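Local coordinates for transmembrane protein (Bartonella henselae, PDB 3PAM) that probably serves as a solute-binding component of an ABC-type oligopeptide transport system, with this domain belonging to the middle region of the family 5 binding proteins, at residues Glu48-Gly53 with Asn196-Ala201; Thr224-Ala229 with Ile236-Ala241; Pro80-Gly85 with Leu242-Ile247; Phe8-Arg13 with Arg21-Leu26. All blocks are in the same frame, centred on the assembly; numbering follows the deposited sequence.

Interactions 1, 2 and 3 cluster on and around helix 232-249, their centres 12 to 14 Å apart. Interactions 2 and 3 use consecutive turns of that helix, and interaction 1 joins them through packing of Trp51 on Val239 and Leu242 and of Leu246 on Tyr50 and Trp198. Interaction 4, where strand 5-10 of the mixed sheet meets helix 20-29, touches none of these: centre to centre it is about 15, 17 and 25 Å from interactions 1, 3 and 2, with nearest atoms about 5 Å from interaction 3. It comes first along the chain; interactions 1 and 3 then alternate, with interaction 2 inside the span of interaction 3. Distant parts of the chain thus converge on one helix.

Interaction 1 (Glu48-Gly53 with Asn196-Ala201); sequences EGYWDG and NRWSSA
Tyr50 and Trp198 meet in an offset edge-to-face pair: the indole turns an edge toward the phenol face, with the two ring planes 88° apart. The centroids of the Tyr50 ring and the six-membered ring of Trp198 are 5.6 Å apart. The touch itself is small, limited to Tyr50 CE1 and CD1 against Trp198 CZ2 and CH2; Tyr50 CE1 lies 3.8 Å from Trp198 CZ2 and 3.9 Å from Trp198 CH2. Since the nearest CA atoms, those of Tyr50 and Trp198, are 12.0 Å apart, it is mainly these two side chains that bridge the gap. Both swing back beside their own backbone N (chi1 -67° for Tyr50 and -60° for Trp198), and both are buried.

A second layer packs round the rings. Leu246 of helix 232-249 packs against both, with Ile219 and Ile223 of helix 217-228 touching the indole. On the loop side, the backbone N of Tyr50 is hydrogen-bonded to Asp243 OD1. Trp51 packs on Val239 and Leu242. The Asp52 carboxylate turns back on the start of the segment, using a syn lone pair of each oxygen: Asp52 OD2 accepts from Glu48 N at 2.7 Å, nearly straight. Asp52 OD1 accepts from Gly49 N at 2.9 Å. This clamp closes the loop from Glu48 to Asp52 into a compact turn.

A bound ethanol, probably from the crystallisation liquor, lies by the Trp198 indole. The contact is a buried edge-to-face aromatic pair joining a long loop to the C-terminal end of helix 193-198, in a domain of the periplasmic-binding-protein clan.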
loop_
_atom_site.group_PDB
_atom_site.type_symbol
_atom_site.label_atom_id
_atom_site.label_comp_id
_atom_site.label_asym_id
_atom_site.label_seq_id
_atom_site.Cartn_x
_atom_site.Cartn_y
_atom_site.Cartn_z
ATOM N N GLU A 48 1.341 -8.311 -4.973
ATOM C CA GLU A 48 1.293 -7.160 -5.858
ATOM C C GLU A 48 0.044 -6.347 -5.662
ATOM O O GLU A 48 0.105 -5.169 -5.445
ATOM C CB GLU A 48 1.355 -7.574 -7.318
ATOM C CG GLU A 48 2.714 -7.855 -7.825
ATOM C CD GLU A 48 2.810 -7.762 -9.305
ATOM O OE1 GLU A 48 2.069 -7.004 -9.899
ATOM O OE2 GLU A 48 3.641 -8.433 -9.884
ATOM N N GLY A 49 -1.095 -6.986 -5.784
ATOM C CA GLY A 49 -2.355 -6.324 -5.624
ATOM C C GLY A 49 -3.049 -6.888 -4.432
ATOM O O GLY A 49 -2.432 -7.291 -3.496
ATOM N N TYR A 50 -4.356 -6.912 -4.484
ATOM C CA TYR A 50 -5.120 -7.290 -3.338
ATOM C C TYR A 50 -5.886 -8.577 -3.480
ATOM O O TYR A 50 -6.304 -9.107 -2.515
ATOM C CB TYR A 50 -6.017 -6.135 -2.934
ATOM C CG TYR A 50 -5.231 -4.973 -2.434
ATOM C CD1 TYR A 50 -4.995 -4.814 -1.095
ATOM C CD2 TYR A 50 -4.699 -4.056 -3.299
ATOM C CE1 TYR A 50 -4.281 -3.791 -0.642
ATOM C CE2 TYR A 50 -3.981 -3.037 -2.845
ATOM C CZ TYR A 50 -3.775 -2.906 -1.512
ATOM O OH TYR A 50 -3.048 -1.881 -1.026
ATOM N N TRP A 51 -6.032 -9.098 -4.680
ATOM C CA TRP A 51 -6.666 -10.380 -4.834
ATOM C C TRP A 51 -5.869 -11.203 -5.818
ATOM O O TRP A 51 -6.411 -11.698 -6.767
ATOM C CB TRP A 51 -8.107 -10.208 -5.285
ATOM C CG TRP A 51 -8.988 -9.862 -4.167
ATOM C CD1 TRP A 51 -9.561 -10.707 -3.322
ATOM C CD2 TRP A 51 -9.371 -8.563 -3.749
ATOM N NE1 TRP A 51 -10.282 -10.050 -2.410
ATOM C CE2 TRP A 51 -10.179 -8.716 -2.645
ATOM C CE3 TRP A 51 -9.100 -7.282 -4.203
ATOM C CZ2 TRP A 51 -10.740 -7.651 -1.990
ATOM C CZ3 TRP A 51 -9.653 -6.245 -3.564
ATOM C CH2 TRP A 51 -10.467 -6.425 -2.474
ATOM N N ASP A 52 -4.564 -11.287 -5.571
ATOM C CA ASP A 52 -3.579 -12.029 -6.385
ATOM C C ASP A 52 -3.852 -13.520 -6.586
ATOM O O ASP A 52 -4.071 -14.258 -5.631
ATOM C CB ASP A 52 -2.164 -11.860 -5.821
ATOM C CG ASP A 52 -1.661 -10.424 -5.915
ATOM O OD1 ASP A 52 -2.431 -9.529 -6.343
ATOM O OD2 ASP A 52 -0.491 -10.188 -5.550
ATOM N N GLY A 53 -3.808 -13.946 -7.844
ATOM C CA GLY A 53 -3.932 -15.351 -8.187
ATOM C C GLY A 53 -5.340 -15.839 -7.958
ATOM O O GLY A 53 -5.553 -16.956 -7.515
ATOM N N ASN A 196 -15.161 -2.979 7.130
ATOM C CA ASN A 196 -14.251 -2.796 8.256
ATOM C C ASN A 196 -12.817 -2.457 7.801
ATOM O O ASN A 196 -12.091 -1.737 8.478
ATOM C CB ASN A 196 -14.258 -4.073 9.096
ATOM C CG ASN A 196 -13.650 -3.884 10.467
ATOM O OD1 ASN A 196 -13.737 -2.812 11.063
ATOM N ND2 ASN A 196 -13.034 -4.943 10.982
ATOM N N ARG A 197 -12.416 -2.946 6.636
ATOM C CA ARG A 197 -11.041 -2.713 6.160
ATOM C C ARG A 197 -10.850 -1.384 5.437
ATOM O O ARG A 197 -9.841 -0.704 5.641
ATOM C CB ARG A 197 -10.610 -3.832 5.220
ATOM C CG ARG A 197 -10.713 -5.208 5.800
ATOM C CD ARG A 197 -10.395 -6.250 4.735
ATOM N NE ARG A 197 -10.045 -7.536 5.339
ATOM C CZ ARG A 197 -9.673 -8.611 4.649
ATOM N NH1 ARG A 197 -9.592 -8.586 3.314
ATOM N NH2 ARG A 197 -9.380 -9.723 5.305
ATOM N N TRP A 198 -11.798 -1.021 4.581
ATOM C CA TRP A 198 -11.556 0.058 3.620
ATOM C C TRP A 198 -12.539 1.214 3.634
ATOM O O TRP A 198 -12.272 2.229 2.998
ATOM C CB TRP A 198 -11.546 -0.496 2.203
ATOM C CG TRP A 198 -10.512 -1.518 1.991
ATOM C CD1 TRP A 198 -10.709 -2.834 1.794
ATOM C CD2 TRP A 198 -9.107 -1.313 1.990
ATOM N NE1 TRP A 198 -9.518 -3.479 1.655
ATOM C CE2 TRP A 198 -8.508 -2.567 1.765
ATOM C CE3 TRP A 198 -8.289 -0.184 2.142
ATOM C CZ2 TRP A 198 -7.118 -2.738 1.690
ATOM C CZ3 TRP A 198 -6.930 -0.344 2.058
ATOM C CH2 TRP A 198 -6.352 -1.620 1.835
ATOM N N SER A 199 -13.674 1.068 4.313
ATOM C CA SER A 199 -14.721 2.069 4.175
ATOM C C SER A 199 -14.298 3.322 4.926
ATOM O O SER A 199 -13.530 3.253 5.896
ATOM C CB SER A 199 -16.051 1.555 4.719
ATOM O OG SER A 199 -16.048 1.694 6.125
ATOM N N SER A 200 -14.816 4.455 4.478
ATOM C CA SER A 200 -14.442 5.755 5.025
ATOM C C SER A 200 -14.912 5.913 6.464
ATOM O O SER A 200 -14.216 6.521 7.293
ATOM C CB SER A 200 -15.070 6.860 4.183
ATOM O OG SER A 200 -16.457 6.622 4.097
ATOM N N ALA A 201 -16.096 5.374 6.744
ATOM C CA ALA A 201 -16.622 5.348 8.101
ATOM C C ALA A 201 -15.666 4.651 9.081
ATOM O O ALA A 201 -15.476 5.114 10.224
ATOM C CB ALA A 201 -18.015 4.714 8.135
#

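Interaction 2 (Thr224-Ala229 with Ile236-Ala241); sequences TAILDA and IAAVRA
Ala238 CB presses into the backbone and side chain of the facing helix, and the tight part of this contact is built round it. The methyl is 3.4 Å from Ile226 CG1 and 3.5 Å from Ile226 N, and it reaches Ala225 CB at 3.9 Å. With an alanine on each helix at this point, the helices come close: the axes of 224-228 and 236-241 approach to 8.2 Å, running nearly antiparallel at 159°, and the CA atoms of Ile226 and Ala238 are 5.1 Å apart.

Ile226 supplies the longer reach. Its CG1 branch lies beside the backbone N (chi1 -67°), which carries CG1 over Ala238 and extends CD1 past it, 3.8 Å from Ala238 O. Val239 meets it across: Val239 CG2 is 3.8 Å from Ile226 CG1, the two side chains crossing at about a right angle. No hydrogen bond joins the segments; what holds them is close apolar packing.

The outer flanks are looser. Thr224 and Asp228 are solvent-exposed and do not reach the partner helix, and Leu227 starts away from it. On the other helix, Ile236 likewise starts away. Arg240 takes no part in this contact and is held away from it by Ile55 O, which bonds to its NH1, with Glu67 beside it.

The helices 217-228 and 232-249, joined by a short connection, form an antiparallel helical hairpin. Helix 65-71 packs against it, Leu70 touching Ala225 and Ala237; Phe235 and Leu242 close on Ile226 from within helix 232-249, and loop residues Leu56 and Pro190 pack on Val239.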
loop_
_atom_site.group_PDB
_atom_site.type_symbol
_atom_site.label_atom_id
_atom_site.label_comp_id
_atom_site.label_asym_id
_atom_site.label_seq_id
_atom_site.Cartn_x
_atom_site.Cartn_y
_atom_site.Cartn_z
ATOM N N THR A 224 -20.036 -1.250 -1.965
ATOM C CA THR A 224 -21.476 -1.342 -2.106
ATOM C C THR A 224 -21.858 -2.169 -3.315
ATOM O O THR A 224 -22.850 -2.909 -3.269
ATOM C CB THR A 224 -22.141 0.055 -2.185
ATOM O OG1 THR A 224 -22.081 0.682 -0.897
ATOM C CG2 THR A 224 -23.632 -0.044 -2.603
ATOM N N ALA A 225 -21.073 -2.056 -4.386
ATOM C CA ALA A 225 -21.317 -2.816 -5.615
ATOM C C ALA A 225 -21.052 -4.320 -5.439
ATOM O O ALA A 225 -21.792 -5.154 -5.962
ATOM C CB ALA A 225 -20.510 -2.239 -6.796
ATOM N N ILE A 226 -19.995 -4.649 -4.706
ATOM C CA ILE A 226 -19.641 -6.029 -4.375
ATOM C C ILE A 226 -20.772 -6.691 -3.582
ATOM O O ILE A 226 -21.233 -7.766 -3.933
ATOM C CB ILE A 226 -18.319 -6.078 -3.574
ATOM C CG1 ILE A 226 -17.138 -5.632 -4.447
ATOM C CG2 ILE A 226 -18.058 -7.474 -3.035
ATOM C CD1 ILE A 226 -15.945 -5.067 -3.666
ATOM N N LEU A 227 -21.230 -6.004 -2.536
ATOM C CA LEU A 227 -22.323 -6.471 -1.692
ATOM C C LEU A 227 -23.698 -6.527 -2.369
ATOM O O LEU A 227 -24.518 -7.330 -1.974
ATOM C CB LEU A 227 -22.392 -5.621 -0.428
ATOM C CG LEU A 227 -21.094 -5.596 0.392
ATOM C CD1 LEU A 227 -21.086 -4.393 1.313
ATOM C CD2 LEU A 227 -20.920 -6.865 1.211
ATOM N N ASP A 228 -23.941 -5.680 -3.372
ATOM C CA ASP A 228 -25.216 -5.631 -4.101
ATOM C C ASP A 228 -25.271 -6.611 -5.271
ATOM O O ASP A 228 -26.311 -6.761 -5.906
ATOM C CB ASP A 228 -25.455 -4.232 -4.692
ATOM C CG ASP A 228 -25.742 -3.167 -3.635
ATOM O OD1 ASP A 228 -25.758 -3.474 -2.415
ATOM O OD2 ASP A 228 -25.945 -1.995 -4.042
ATOM N N ALA A 229 -24.150 -7.255 -5.567
ATOM C CA ALA A 229 -24.024 -8.087 -6.758
ATOM C C ALA A 229 -24.829 -9.374 -6.642
ATOM O O ALA A 229 -24.821 -10.017 -5.605
ATOM C CB ALA A 229 -22.560 -8.386 -7.041
ATOM N N ILE A 236 -17.473 -10.053 -9.853
ATOM C CA ILE A 236 -16.076 -10.084 -10.319
ATOM C C ILE A 236 -15.637 -8.682 -10.751
ATOM O O ILE A 236 -14.521 -8.252 -10.454
ATOM C CB ILE A 236 -15.892 -11.156 -11.460
ATOM C CG1 ILE A 236 -15.930 -12.576 -10.861
ATOM C CG2 ILE A 236 -14.620 -10.922 -12.295
ATOM C CD1 ILE A 236 -16.262 -13.676 -11.838
ATOM N N ALA A 237 -16.529 -7.952 -11.410
ATOM C CA ALA A 237 -16.213 -6.590 -11.859
ATOM C C ALA A 237 -16.092 -5.599 -10.691
ATOM O O ALA A 237 -15.237 -4.701 -10.706
ATOM C CB ALA A 237 -17.247 -6.112 -12.886
ATOM N N ALA A 238 -16.936 -5.770 -9.677
ATOM C CA ALA A 238 -16.858 -4.927 -8.486
ATOM C C ALA A 238 -15.563 -5.131 -7.677
ATOM O O ALA A 238 -14.925 -4.152 -7.259
ATOM C CB ALA A 238 -18.062 -5.117 -7.632
ATOM N N VAL A 239 -15.169 -6.386 -7.465
ATOM C CA VAL A 239 -13.933 -6.673 -6.742
ATOM C C VAL A 239 -12.723 -6.227 -7.552
ATOM O O VAL A 239 -11.793 -5.620 -7.016
ATOM C CB VAL A 239 -13.787 -8.162 -6.396
ATOM C CG1 VAL A 239 -12.455 -8.416 -5.718
ATOM C CG2 VAL A 239 -14.905 -8.588 -5.472
ATOM N N ARG A 240 -12.743 -6.533 -8.845
ATOM C CA ARG A 240 -11.665 -6.123 -9.737
ATOM C C ARG A 240 -11.526 -4.606 -9.761
ATOM O O ARG A 240 -10.410 -4.076 -9.697
ATOM C CB ARG A 240 -11.846 -6.719 -11.139
ATOM C CG ARG A 240 -10.772 -7.763 -11.459
ATOM C CD ARG A 240 -11.316 -9.108 -11.928
ATOM N NE ARG A 240 -11.582 -9.137 -13.366
ATOM C CZ ARG A 240 -11.525 -10.228 -14.131
ATOM N NH1 ARG A 240 -11.201 -11.414 -13.626
ATOM N NH2 ARG A 240 -11.784 -10.130 -15.421
ATOM N N ALA A 241 -12.647 -3.898 -9.803
ATOM C CA ALA A 241 -12.577 -2.445 -9.782
ATOM C C ALA A 241 -11.984 -1.947 -8.458
ATOM O O ALA A 241 -11.126 -1.062 -8.454
ATOM C CB ALA A 241 -13.918 -1.835 -10.057
#

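Interaction 3 (Pro80-Gly85 with Leu242-Ile247); sequences PEVMDG and LDRILI
Arg244 reaches from helix 232-249 across to Val82 in the short helix 80-84. At its root, Arg244 CB is 4.0 Å from Val82 CG1, and Arg244 CG presses closer on that methyl, at 3.5 Å. The chain then stays extended to NE, so Arg244 CD slides by Val82 O at 3.7 Å before NE makes the hydrogen bond to that oxygen: 3.0 Å, nearly straight at 171°. The acceptor lies close to the guanidinium plane, at its edge, while the donor is tilted 27° from the carbonyl plane of Val82. Met83 O lies over one guanidinium face without bonding, and at the far tip NH1 forms a salt bridge with Glu67 OE2.

One turn on, Ile247 CG2 meets the other methyl, Val82 CG2, at 3.9 Å. Val82 is held by both branches and by its carbonyl. The side chain of selenomethionine Met83 sets out away from helix 232-249, yet lies at the contact margin and touches Leu71.

A cationic side chain on a carbonyl of this short helix is electrostatically reasonable. The contact is near-antiparallel helix packing, an arginine-to-carbonyl bond tying helix 80-84 to the long helix 232-249, in a domain of the periplasmic-binding-protein clan.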
loop_
_atom_site.group_PDB
_atom_site.type_symbol
_atom_site.label_atom_id
_atom_site.label_comp_id
_atom_site.label_asym_id
_atom_site.label_seq_id
_atom_site.Cartn_x
_atom_site.Cartn_y
_atom_site.Cartn_z
ATOM N N PRO A 80 -4.136 4.875 -15.364
ATOM C CA PRO A 80 -4.247 4.337 -16.711
ATOM C C PRO A 80 -3.589 2.970 -16.874
ATOM O O PRO A 80 -4.195 2.084 -17.467
ATOM C CB PRO A 80 -3.545 5.401 -17.588
ATOM C CG PRO A 80 -3.041 6.468 -16.638
ATOM C CD PRO A 80 -3.843 6.321 -15.390
ATOM N N GLU A 81 -2.380 2.789 -16.345
ATOM C CA GLU A 81 -1.692 1.495 -16.455
ATOM C C GLU A 81 -2.478 0.393 -15.715
ATOM O O GLU A 81 -2.492 -0.757 -16.148
ATOM C CB GLU A 81 -0.241 1.543 -15.942
ATOM C CG GLU A 81 0.487 2.869 -16.072
ATOM C CD GLU A 81 0.610 3.623 -14.746
ATOM O OE1 GLU A 81 1.539 3.324 -13.965
ATOM O OE2 GLU A 81 -0.204 4.537 -14.497
ATOM N N VAL A 82 -3.119 0.767 -14.607
ATOM C CA VAL A 82 -3.943 -0.147 -13.808
ATOM C C VAL A 82 -5.310 -0.412 -14.460
ATOM O O VAL A 82 -5.840 -1.521 -14.348
ATOM C CB VAL A 82 -4.159 0.382 -12.356
ATOM C CG1 VAL A 82 -4.884 -0.645 -11.510
ATOM C CG2 VAL A 82 -2.841 0.742 -11.705
HETATM N N MSE A 83 -5.874 0.600 -15.125
HETATM C CA MSE A 83 -7.112 0.425 -15.888
HETATM C C MSE A 83 -6.972 -0.589 -17.024
HETATM O O MSE A 83 -7.931 -1.296 -17.333
HETATM C CB MSE A 83 -7.628 1.755 -16.458
HETATM C CG MSE A 83 -8.703 2.459 -15.613
HETATM SE SE MSE A 83 -10.363 1.438 -15.226
HETATM C CE MSE A 83 -11.487 2.068 -16.697
ATOM N N ASP A 84 -5.790 -0.660 -17.634
ATOM C CA ASP A 84 -5.593 -1.509 -18.824
ATOM C C ASP A 84 -4.905 -2.859 -18.572
ATOM O O ASP A 84 -4.879 -3.710 -19.453
ATOM C CB ASP A 84 -4.914 -0.733 -19.974
ATOM C CG ASP A 84 -3.481 -0.311 -19.656
ATOM O OD1 ASP A 84 -3.022 0.702 -20.223
ATOM O OD2 ASP A 84 -2.807 -0.985 -18.851
ATOM N N GLY A 85 -4.365 -3.057 -17.372
ATOM C CA GLY A 85 -3.759 -4.343 -17.005
ATOM C C GLY A 85 -2.286 -4.429 -17.348
ATOM O O GLY A 85 -1.671 -5.494 -17.250
ATOM N N LEU A 242 -12.403 -2.542 -7.341
ATOM C CA LEU A 242 -11.813 -2.195 -6.052
ATOM C C LEU A 242 -10.296 -2.403 -6.022
ATOM O O LEU A 242 -9.558 -1.515 -5.605
ATOM C CB LEU A 242 -12.495 -2.953 -4.914
ATOM C CG LEU A 242 -11.949 -2.710 -3.500
ATOM C CD1 LEU A 242 -11.930 -1.207 -3.154
ATOM C CD2 LEU A 242 -12.722 -3.512 -2.441
ATOM N N ASP A 243 -9.834 -3.574 -6.455
ATOM C CA ASP A 243 -8.399 -3.851 -6.545
ATOM C C ASP A 243 -7.653 -2.716 -7.283
ATOM O O ASP A 243 -6.588 -2.285 -6.863
ATOM C CB ASP A 243 -8.160 -5.188 -7.252
ATOM C CG ASP A 243 -6.724 -5.657 -7.139
ATOM O OD1 ASP A 243 -6.130 -5.477 -6.060
ATOM O OD2 ASP A 243 -6.174 -6.208 -8.128
ATOM N N ARG A 244 -8.290 -2.232 -8.322
ATOM C CA ARG A 244 -7.772 -1.231 -9.195
ATOM C C ARG A 244 -7.578 0.114 -8.526
ATOM O O ARG A 244 -6.639 0.798 -8.775
ATOM C CB ARG A 244 -8.697 -1.109 -10.382
ATOM C CG ARG A 244 -8.158 -1.766 -11.594
ATOM C CD ARG A 244 -9.146 -2.107 -12.706
ATOM N NE ARG A 244 -8.381 -2.874 -13.663
ATOM C CZ ARG A 244 -8.741 -3.998 -14.227
ATOM N NH1 ARG A 244 -9.922 -4.500 -14.018
ATOM N NH2 ARG A 244 -7.895 -4.596 -15.019
ATOM N N ILE A 245 -8.501 0.459 -7.666
ATOM C CA ILE A 245 -8.465 1.636 -6.813
ATOM C C ILE A 245 -7.446 1.501 -5.701
ATOM O O ILE A 245 -6.755 2.463 -5.370
ATOM C CB ILE A 245 -9.849 1.909 -6.194
ATOM C CG1 ILE A 245 -10.833 2.255 -7.308
ATOM C CG2 ILE A 245 -9.775 3.047 -5.159
ATOM C CD1 ILE A 245 -12.212 2.517 -6.839
ATOM N N LEU A 246 -7.349 0.320 -5.110
ATOM C CA LEU A 246 -6.474 0.157 -3.968
ATOM C C LEU A 246 -5.034 0.104 -4.425
ATOM O O LEU A 246 -4.136 0.657 -3.790
ATOM C CB LEU A 246 -6.859 -1.086 -3.188
ATOM C CG LEU A 246 -8.262 -1.044 -2.586
ATOM C CD1 LEU A 246 -8.532 -2.340 -1.839
ATOM C CD2 LEU A 246 -8.388 0.128 -1.665
ATOM N N ILE A 247 -4.811 -0.555 -5.548
ATOM C CA ILE A 247 -3.509 -0.482 -6.206
ATOM C C ILE A 247 -3.131 0.973 -6.509
ATOM O O ILE A 247 -1.997 1.394 -6.261
ATOM C CB ILE A 247 -3.489 -1.347 -7.490
ATOM C CG1 ILE A 247 -3.576 -2.824 -7.116
ATOM C CG2 ILE A 247 -2.238 -1.076 -8.355
ATOM C CD1 ILE A 247 -4.060 -3.703 -8.249
#

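Interaction 4 (Phe8-Arg13 with Arg21-Leu26); sequences FVFNTR and RVRQAL
Phe10 CG and Arg23 CG each swing beside their own backbone N, which turns the Phe10 ring toward the helix. For Arg23, chi1 at -56° with a near-anti chi2 lays CB, CG and CD along one face of the phenyl ring, and the bend at chi3 (-57°) then turns the guanidinium off toward the loop. Arg23 CB makes a CH-pi contact there, 3.7 Å from the Phe10 ring centroid and 19° off the ring normal; Arg23 CD follows at 3.6 Å from Phe10 CG. Leu26 comes in at the rim instead, its CB near the ring plane and 3.8 Å from Phe10 CZ.

The polar end of Arg23 is spoken for by the carbonyls of Gly249, through NH2, and Phe17, through NH1. Thr12 OG1 comes within 3.0 Å of Arg23 NH1, but the angle is too poor for a hydrogen bond. Beside it, Asn11 OD1 accepts from Arg13 N at 3.3 Å, an Asx turn, and from Arg13 NH1 at 2.9 Å, the two donors arriving from opposite faces of the amide, consistent with a turn that ends the strand.

Strand 5-10 lies in the mixed sheet between 252-257 and 179-184, and Phe10 also touches Ile253 and Met179 of those neighbours. Phe17 meets the ring edge-to-face. Helix 20-29 therefore packs on the sheet through Phe10, while Ala25 on that helix meets Leu108 and Leu109 of helix 99-111.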
loop_
_atom_site.group_PDB
_atom_site.type_symbol
_atom_site.label_atom_id
_atom_site.label_comp_id
_atom_site.label_asym_id
_atom_site.label_seq_id
_atom_site.Cartn_x
_atom_site.Cartn_y
_atom_site.Cartn_z
ATOM N N PHE A 8 3.548 -3.061 4.004
ATOM C CA PHE A 8 3.768 -1.856 4.780
ATOM C C PHE A 8 2.493 -1.063 4.642
ATOM O O PHE A 8 1.978 -0.894 3.540
ATOM C CB PHE A 8 4.947 -1.030 4.244
ATOM C CG PHE A 8 6.300 -1.549 4.653
ATOM C CD1 PHE A 8 6.715 -1.478 5.970
ATOM C CD2 PHE A 8 7.162 -2.078 3.715
ATOM C CE1 PHE A 8 7.971 -1.957 6.346
ATOM C CE2 PHE A 8 8.410 -2.551 4.079
ATOM C CZ PHE A 8 8.818 -2.493 5.394
ATOM N N VAL A 9 1.965 -0.598 5.762
ATOM C CA VAL A 9 0.738 0.180 5.730
ATOM C C VAL A 9 1.065 1.624 6.056
ATOM O O VAL A 9 1.645 1.908 7.088
ATOM C CB VAL A 9 -0.314 -0.362 6.728
ATOM C CG1 VAL A 9 -1.572 0.485 6.705
ATOM C CG2 VAL A 9 -0.635 -1.806 6.427
ATOM N N PHE A 10 0.707 2.518 5.141
ATOM C CA PHE A 10 0.810 3.967 5.348
ATOM C C PHE A 10 -0.321 4.402 6.227
ATOM O O PHE A 10 -1.473 4.247 5.864
ATOM C CB PHE A 10 0.651 4.711 4.018
ATOM C CG PHE A 10 1.812 4.555 3.095
ATOM C CD1 PHE A 10 2.998 5.249 3.337
ATOM C CD2 PHE A 10 1.727 3.734 1.983
ATOM C CE1 PHE A 10 4.077 5.104 2.512
ATOM C CE2 PHE A 10 2.833 3.587 1.124
ATOM C CZ PHE A 10 4.006 4.268 1.405
ATOM N N ASN A 11 -0.020 4.958 7.389
ATOM C CA ASN A 11 -1.068 5.642 8.097
ATOM C C ASN A 11 -1.363 6.972 7.428
ATOM O O ASN A 11 -0.734 7.989 7.706
ATOM C CB ASN A 11 -0.767 5.825 9.559
ATOM C CG ASN A 11 -1.962 6.339 10.306
ATOM O OD1 ASN A 11 -3.042 6.466 9.734
ATOM N ND2 ASN A 11 -1.787 6.647 11.574
ATOM N N THR A 12 -2.344 6.929 6.548
ATOM C CA THR A 12 -2.758 8.034 5.678
ATOM C C THR A 12 -3.354 9.222 6.441
ATOM O O THR A 12 -3.557 10.291 5.869
ATOM C CB THR A 12 -3.723 7.437 4.644
ATOM O OG1 THR A 12 -3.049 7.287 3.392
ATOM C CG2 THR A 12 -4.972 8.193 4.485
ATOM N N ARG A 13 -3.611 9.032 7.741
ATOM C CA ARG A 13 -4.119 10.095 8.616
ATOM C C ARG A 13 -3.049 11.136 8.903
ATOM O O ARG A 13 -3.364 12.284 9.243
ATOM C CB ARG A 13 -4.542 9.524 9.979
ATOM C CG ARG A 13 -5.844 8.797 10.002
ATOM C CD ARG A 13 -5.798 7.740 11.070
ATOM N NE ARG A 13 -6.884 6.793 10.897
ATOM C CZ ARG A 13 -6.741 5.546 10.478
ATOM N NH1 ARG A 13 -5.535 5.061 10.199
ATOM N NH2 ARG A 13 -7.812 4.771 10.357
ATOM N N ARG A 21 0.958 10.245 -4.571
ATOM C CA ARG A 21 2.251 10.194 -5.261
ATOM C C ARG A 21 3.390 9.880 -4.324
ATOM O O ARG A 21 4.336 9.200 -4.708
ATOM C CB ARG A 21 2.569 11.506 -5.973
ATOM C CG ARG A 21 1.627 11.876 -7.096
ATOM C CD ARG A 21 0.813 13.055 -6.674
ATOM N NE ARG A 21 1.191 14.257 -7.379
ATOM C CZ ARG A 21 0.985 15.500 -6.947
ATOM N NH1 ARG A 21 0.441 15.731 -5.758
ATOM N NH2 ARG A 21 1.346 16.520 -7.715
ATOM N N VAL A 22 3.296 10.387 -3.098
ATOM C CA VAL A 22 4.277 10.127 -2.050
ATOM C C VAL A 22 4.308 8.650 -1.651
ATOM O O VAL A 22 5.374 8.012 -1.602
ATOM C CB VAL A 22 3.960 10.933 -0.790
ATOM C CG1 VAL A 22 4.893 10.530 0.352
ATOM C CG2 VAL A 22 4.034 12.429 -1.073
ATOM N N ARG A 23 3.136 8.118 -1.342
ATOM C CA ARG A 23 3.009 6.687 -1.028
ATOM C C ARG A 23 3.464 5.881 -2.259
ATOM O O ARG A 23 4.147 4.867 -2.136
ATOM C CB ARG A 23 1.575 6.357 -0.632
ATOM C CG ARG A 23 1.062 7.207 0.537
ATOM C CD ARG A 23 -0.240 6.656 1.087
ATOM N NE ARG A 23 -1.284 6.567 0.067
ATOM C CZ ARG A 23 -2.268 7.454 -0.080
ATOM N NH1 ARG A 23 -2.357 8.504 0.738
ATOM N NH2 ARG A 23 -3.172 7.287 -1.039
ATOM N N GLN A 24 3.134 6.375 -3.450
ATOM C CA GLN A 24 3.577 5.705 -4.661
ATOM C C GLN A 24 5.115 5.705 -4.751
ATOM O O GLN A 24 5.729 4.676 -5.030
ATOM C CB GLN A 24 2.946 6.378 -5.861
ATOM C CG GLN A 24 2.765 5.492 -7.056
ATOM C CD GLN A 24 2.507 6.315 -8.314
ATOM O OE1 GLN A 24 2.025 7.443 -8.226
ATOM N NE2 GLN A 24 2.820 5.755 -9.482
ATOM N N ALA A 25 5.726 6.848 -4.446
ATOM C CA ALA A 25 7.193 6.969 -4.435
ATOM C C ALA A 25 7.847 6.041 -3.416
ATOM O O ALA A 25 8.812 5.358 -3.744
ATOM C CB ALA A 25 7.600 8.397 -4.171
ATOM N N LEU A 26 7.338 6.025 -2.175
ATOM C CA LEU A 26 7.962 5.209 -1.131
ATOM C C LEU A 26 7.839 3.727 -1.449
ATOM O O LEU A 26 8.757 2.950 -1.163
ATOM C CB LEU A 26 7.379 5.494 0.264
ATOM C CG LEU A 26 7.599 6.866 0.914
ATOM C CD1 LEU A 26 7.898 6.736 2.378
ATOM C CD2 LEU A 26 8.670 7.688 0.263
#